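Long-range contact in novel Thermotoga maritima enzyme TM1112 (Thermotoga maritima, PDB 1O5U), which is of unknown function but adopts the cupin fold and is probably an enzyme: residues A[53-61]-A[69-77]. Residues are numbered along the deposited sequence; the frame is centred on the assembly and turned at random.
Sequences CYILEGKVE and KYVIEKGDL
Val-60 and Ile-72 exchange two backbone hydrogen bonds as an antiparallel pair, where the axes of strands 58-61 and 69-73 approach to 4.7 Å and run antiparallel at 169°; beyond the corner at Leu-56 and Glu-57 a second ladder, shifted by one residue, pairs Tyr-54 with Leu-77. There Ile-55 N donates to Asp-76 O (2.9 Å) and Gly-75 N donates back to Ile-55 O. Between the ladders a type II turn runs from Glu-73 to Asp-76, with Gly-75 at a positive phi (90°) that suits glycine. Asp-76 braces it: OD1 takes Glu-73 N from above the carboxylate plane (2.9 Å), and OD2 forms a salt bridge with Lys-19. The Tyr-54 ring, its CG anti to the backbone N (chi1 -178°), runs alongside this turn, CE2 lying 3.5 Å from Gly-75 O. A water in the ring plane links Tyr-54 OH to Gly-75 O; with an alanine in place of Tyr-54, that water bridge would probably be lost and the Gly-75 backbone uncovered. Ile-55 points into the bend, its CB 3.4 Å from Glu-73 O. Extended Lys-74 lays its CG 3.2 Å from Leu-56 O and runs beside Glu-57, whose chain bends at chi2; their charges stay beyond salt-bridge range. On the buried face Ile-72 CG1 meets Val-60 CB at 3.7 Å, while on the other Lys-59 lies alongside Glu-73 and its CE reaches Val-71 CG1. The 58-64/69-73 hairpin thus belongs to one sheet and the 51-55/77-80 pair to the other, and both segments bend together between the two sheets of the cupin beta-barrel.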
ATOM      1  N   CYS A  53      -1.621  -1.971   4.030  1.00 37.28           N
ATOM      2  CA  CYS A  53      -2.581  -1.139   3.276  1.00 38.35           C
ATOM      3  C   CYS A  53      -3.483  -2.116   2.533  1.00 38.22           C
ATOM      4  O   CYS A  53      -2.986  -3.085   1.952  1.00 38.92           O
ATOM      5  CB  CYS A  53      -1.805  -0.249   2.232  1.00 37.71           C
ATOM      6  SG  CYS A  53      -0.768   0.919   3.215  1.00 44.08           S
ATOM      7  N   TYR A  54      -4.781  -1.878   2.580  1.00 38.09           N
ATOM      8  CA  TYR A  54      -5.739  -2.530   1.693  1.00 37.76           C
ATOM      9  C   TYR A  54      -6.259  -1.504   0.662  1.00 38.38           C
ATOM     10  O   TYR A  54      -6.827  -0.491   1.022  1.00 37.27           O
ATOM     11  CB  TYR A  54      -6.899  -3.159   2.468  1.00 38.35           C
ATOM     12  CG  TYR A  54      -7.865  -3.883   1.565  1.00 38.59           C
ATOM     13  CD1 TYR A  54      -9.150  -3.382   1.323  1.00 40.21           C
ATOM     14  CD2 TYR A  54      -7.446  -5.002   0.829  1.00 38.23           C
ATOM     15  CE1 TYR A  54     -10.002  -4.019   0.480  1.00 40.79           C
ATOM     16  CE2 TYR A  54      -8.300  -5.608  -0.068  1.00 39.75           C
ATOM     17  CZ  TYR A  54      -9.567  -5.140  -0.214  1.00 39.37           C
ATOM     18  OH  TYR A  54     -10.420  -5.790  -1.086  1.00 41.19           O
ATOM     19  N   ILE A  55      -6.050  -1.784  -0.605  1.00 37.50           N
ATOM     20  CA  ILE A  55      -6.395  -0.840  -1.685  1.00 38.09           C
ATOM     21  C   ILE A  55      -7.861  -0.971  -2.127  1.00 39.18           C
ATOM     22  O   ILE A  55      -8.313  -2.019  -2.671  1.00 37.37           O
ATOM     23  CB  ILE A  55      -5.438  -0.992  -2.911  1.00 38.10           C
ATOM     24  CG1 ILE A  55      -3.978  -1.061  -2.524  1.00 37.32           C
ATOM     25  CG2 ILE A  55      -5.655   0.097  -3.947  1.00 38.51           C
ATOM     26  CD1 ILE A  55      -3.483   0.067  -1.678  1.00 38.09           C
ATOM     27  N   LEU A  56      -8.610   0.115  -1.891  1.00 38.21           N
ATOM     28  CA  LEU A  56      -9.996   0.185  -2.294  1.00 38.82           C
ATOM     29  C   LEU A  56     -10.146   0.602  -3.752  1.00 38.45           C
ATOM     30  O   LEU A  56     -11.029   0.135  -4.452  1.00 38.65           O
ATOM     31  CB  LEU A  56     -10.768   1.175  -1.380  1.00 38.96           C
ATOM     32  CG  LEU A  56     -10.874   0.773   0.099  1.00 40.57           C
ATOM     33  CD1 LEU A  56     -11.556   1.844   0.911  1.00 44.03           C
ATOM     34  CD2 LEU A  56     -11.651  -0.531   0.217  1.00 44.47           C
ATOM     35  N   GLU A  57      -9.297   1.530  -4.189  1.00 37.14           N
ATOM     36  CA  GLU A  57      -9.291   2.037  -5.541  1.00 37.94           C
ATOM     37  C   GLU A  57      -7.892   2.477  -5.897  1.00 37.02           C
ATOM     38  O   GLU A  57      -7.140   2.895  -5.036  1.00 36.37           O
ATOM     39  CB  GLU A  57     -10.197   3.264  -5.685  1.00 39.28           C
ATOM     40  CG  GLU A  57     -11.656   3.065  -5.323  1.00 42.07           C
ATOM     41  CD  GLU A  57     -12.410   2.137  -6.294  1.00 47.88           C
ATOM     42  OE1 GLU A  57     -11.970   1.895  -7.441  1.00 50.70           O
ATOM     43  OE2 GLU A  57     -13.484   1.637  -5.883  1.00 51.35           O
ATOM     44  N   GLY A  58      -7.574   2.408  -7.184  1.00 37.51           N
ATOM     45  CA  GLY A  58      -6.360   3.033  -7.682  1.00 38.08           C
ATOM     46  C   GLY A  58      -5.297   2.093  -8.168  1.00 36.90           C
ATOM     47  O   GLY A  58      -5.523   0.881  -8.266  1.00 37.53           O
ATOM     48  N   LYS A  59      -4.180   2.676  -8.523  1.00 37.43           N
ATOM     49  CA  LYS A  59      -3.055   1.940  -9.135  1.00 36.91           C
ATOM     50  C   LYS A  59      -1.828   2.768  -8.882  1.00 37.97           C
ATOM     51  O   LYS A  59      -1.798   3.973  -9.203  1.00 36.37           O
ATOM     52  CB  LYS A  59      -3.227   1.750 -10.622  1.00 38.39           C
ATOM     53  CG  LYS A  59      -2.042   0.988 -11.284  1.00 37.86           C
ATOM     54  CD  LYS A  59      -2.209   0.814 -12.739  1.00 38.80           C
ATOM     55  CE  LYS A  59      -1.134  -0.071 -13.279  1.00 41.86           C
ATOM     56  NZ  LYS A  59      -1.279  -0.275 -14.806  1.00 40.80           N
ATOM     57  N   VAL A  60      -0.791   2.125  -8.348  1.00 37.55           N
ATOM     58  CA  VAL A  60       0.449   2.777  -7.998  1.00 38.20           C
ATOM     59  C   VAL A  60       1.613   1.916  -8.428  1.00 38.46           C
ATOM     60  O   VAL A  60       1.535   0.699  -8.278  1.00 39.15           O
ATOM     61  CB  VAL A  60       0.577   2.969  -6.479  1.00 39.81           C
ATOM     62  CG1 VAL A  60       1.791   3.807  -6.131  1.00 41.61           C
ATOM     63  CG2 VAL A  60      -0.672   3.631  -5.929  1.00 40.57           C
ATOM     64  N   GLU A  61       2.644   2.540  -8.994  1.00 37.73           N
ATOM     65  CA  GLU A  61       3.936   1.881  -9.282  1.00 38.90           C
ATOM     66  C   GLU A  61       4.880   2.292  -8.119  1.00 38.61           C
ATOM     67  O   GLU A  61       5.103   3.483  -7.941  1.00 37.45           O
ATOM     68  CB  GLU A  61       4.538   2.360 -10.604  1.00 40.13           C
ATOM     69  CG  GLU A  61       3.849   1.814 -11.874  1.00 43.23           C
ATOM     70  CD  GLU A  61       4.273   2.486 -13.197  1.00 44.30           C
ATOM     71  OE1 GLU A  61       4.868   3.606 -13.194  1.00 47.06           O
ATOM     72  OE2 GLU A  61       3.936   1.920 -14.299  1.00 46.90           O
ATOM     73  N   LYS A  69      10.736  -2.981  -8.289  1.00 35.59           N
ATOM     74  CA  LYS A  69       9.546  -2.379  -8.852  1.00 35.97           C
ATOM     75  C   LYS A  69       8.353  -3.267  -8.625  1.00 35.43           C
ATOM     76  O   LYS A  69       8.420  -4.486  -8.813  1.00 33.87           O
ATOM     77  CB  LYS A  69       9.742  -2.147 -10.345  1.00 36.63           C
ATOM     78  CG  LYS A  69      10.860  -1.091 -10.586  1.00 38.22           C
ATOM     79  CD  LYS A  69      10.829  -0.527 -11.970  1.00 39.47           C
ATOM     80  CE  LYS A  69      11.672   0.732 -12.125  1.00 39.05           C
ATOM     81  NZ  LYS A  69      10.855   1.938 -11.756  1.00 40.14           N
ATOM     82  N   TYR A  70       7.265  -2.636  -8.223  1.00 36.15           N
ATOM     83  CA  TYR A  70       6.029  -3.328  -7.871  1.00 36.36           C
ATOM     84  C   TYR A  70       4.885  -2.452  -8.369  1.00 37.14           C
ATOM     85  O   TYR A  70       5.049  -1.230  -8.512  1.00 37.57           O
ATOM     86  CB  TYR A  70       5.902  -3.371  -6.357  1.00 37.25           C
ATOM     87  CG  TYR A  70       7.013  -4.073  -5.655  1.00 36.82           C
ATOM     88  CD1 TYR A  70       7.038  -5.474  -5.529  1.00 37.52           C
ATOM     89  CD2 TYR A  70       8.086  -3.351  -5.162  1.00 38.95           C
ATOM     90  CE1 TYR A  70       8.117  -6.112  -4.859  1.00 36.47           C
ATOM     91  CE2 TYR A  70       9.150  -3.987  -4.535  1.00 38.46           C
ATOM     92  CZ  TYR A  70       9.163  -5.358  -4.407  1.00 37.58           C
ATOM     93  OH  TYR A  70      10.227  -5.930  -3.764  1.00 38.20           O
ATOM     94  N   VAL A  71       3.763  -3.082  -8.660  1.00 36.47           N
ATOM     95  CA  VAL A  71       2.527  -2.380  -8.922  1.00 38.33           C
ATOM     96  C   VAL A  71       1.550  -2.870  -7.867  1.00 38.69           C
ATOM     97  O   VAL A  71       1.448  -4.120  -7.568  1.00 37.08           O
ATOM     98  CB  VAL A  71       2.009  -2.701 -10.343  1.00 39.20           C
ATOM     99  CG1 VAL A  71       0.552  -2.234 -10.546  1.00 42.58           C
ATOM    100  CG2 VAL A  71       2.904  -2.047 -11.348  1.00 42.64           C
ATOM    101  N   ILE A  72       0.807  -1.925  -7.332  1.00 39.38           N
ATOM    102  CA  ILE A  72      -0.291  -2.258  -6.415  1.00 40.64           C
ATOM    103  C   ILE A  72      -1.558  -1.642  -6.932  1.00 39.32           C
ATOM    104  O   ILE A  72      -1.537  -0.565  -7.520  1.00 38.01           O
ATOM    105  CB  ILE A  72       0.000  -1.812  -5.000  1.00 42.40           C
ATOM    106  CG1 ILE A  72       0.386  -0.357  -4.938  1.00 45.51           C
ATOM    107  CG2 ILE A  72       1.157  -2.622  -4.434  1.00 44.25           C
ATOM    108  CD1 ILE A  72       0.700   0.136  -3.495  1.00 46.92           C
ATOM    109  N   GLU A  73      -2.638  -2.369  -6.791  1.00 38.76           N
ATOM    110  CA  GLU A  73      -3.894  -1.923  -7.374  1.00 40.65           C
ATOM    111  C   GLU A  73      -5.065  -2.413  -6.580  1.00 39.24           C
ATOM    112  O   GLU A  73      -4.874  -3.096  -5.548  1.00 35.60           O
ATOM    113  CB  GLU A  73      -3.969  -2.261  -8.848  1.00 42.15           C
ATOM    114  CG  GLU A  73      -3.904  -3.681  -9.185  1.00 47.83           C
ATOM    115  CD  GLU A  73      -3.533  -3.938 -10.656  1.00 48.44           C
ATOM    116  OE1 GLU A  73      -3.125  -3.025 -11.506  1.00 54.39           O
ATOM    117  OE2 GLU A  73      -3.665  -5.113 -10.917  1.00 52.32           O
ATOM    118  N   LYS A  74      -6.282  -2.036  -7.024  1.00 38.33           N
ATOM    119  CA  LYS A  74      -7.490  -2.310  -6.246  1.00 37.39           C
ATOM    120  C   LYS A  74      -7.524  -3.770  -5.846  1.00 36.40           C
ATOM    121  O   LYS A  74      -7.337  -4.683  -6.674  1.00 35.95           O
ATOM    122  CB  LYS A  74      -8.732  -1.932  -7.085  1.00 38.17           C
ATOM    123  CG  LYS A  74     -10.039  -2.232  -6.434  1.00 39.42           C
ATOM    124  CD  LYS A  74     -11.170  -1.761  -7.375  1.00 39.85           C
ATOM    125  CE  LYS A  74     -12.546  -1.980  -6.762  1.00 44.18           C
ATOM    126  NZ  LYS A  74     -13.612  -1.886  -7.812  1.00 48.28           N
ATOM    127  N   GLY A  75      -7.868  -4.001  -4.601  1.00 35.92           N
ATOM    128  CA  GLY A  75      -8.028  -5.372  -4.075  1.00 36.31           C
ATOM    129  C   GLY A  75      -6.793  -5.974  -3.498  1.00 36.69           C
ATOM    130  O   GLY A  75      -6.855  -7.036  -2.888  1.00 36.21           O
ATOM    131  N   ASP A  76      -5.658  -5.290  -3.610  1.00 35.79           N
ATOM    132  CA  ASP A  76      -4.436  -5.788  -3.008  1.00 36.27           C
ATOM    133  C   ASP A  76      -4.319  -5.446  -1.540  1.00 36.89           C
ATOM    134  O   ASP A  76      -4.665  -4.324  -1.138  1.00 36.88           O
ATOM    135  CB  ASP A  76      -3.209  -5.166  -3.701  1.00 36.08           C
ATOM    136  CG  ASP A  76      -2.951  -5.712  -5.091  1.00 39.93           C
ATOM    137  OD1 ASP A  76      -2.152  -5.063  -5.815  1.00 42.29           O
ATOM    138  OD2 ASP A  76      -3.434  -6.808  -5.492  1.00 39.60           O
ATOM    139  N   LEU A  77      -3.732  -6.382  -0.791  1.00 35.84           N
ATOM    140  CA  LEU A  77      -3.281  -6.209   0.585  1.00 35.52           C
ATOM    141  C   LEU A  77      -1.771  -6.145   0.497  1.00 36.90           C
ATOM    142  O   LEU A  77      -1.118  -7.104   0.078  1.00 36.73           O
ATOM    143  CB  LEU A  77      -3.697  -7.361   1.421  1.00 36.01           C
ATOM    144  CG  LEU A  77      -3.419  -7.215   2.925  1.00 35.03           C
ATOM    145  CD1 LEU A  77      -4.290  -6.127   3.573  1.00 35.70           C
ATOM    146  CD2 LEU A  77      -3.666  -8.542   3.578  1.00 36.03           C
TER
HETATM  147  O   HOH W   1      -9.399  -8.128  -2.400  1.00 41.51           O
HETATM  148  O   HOH W   2      -6.800  -1.036  -9.943  1.00 43.65           O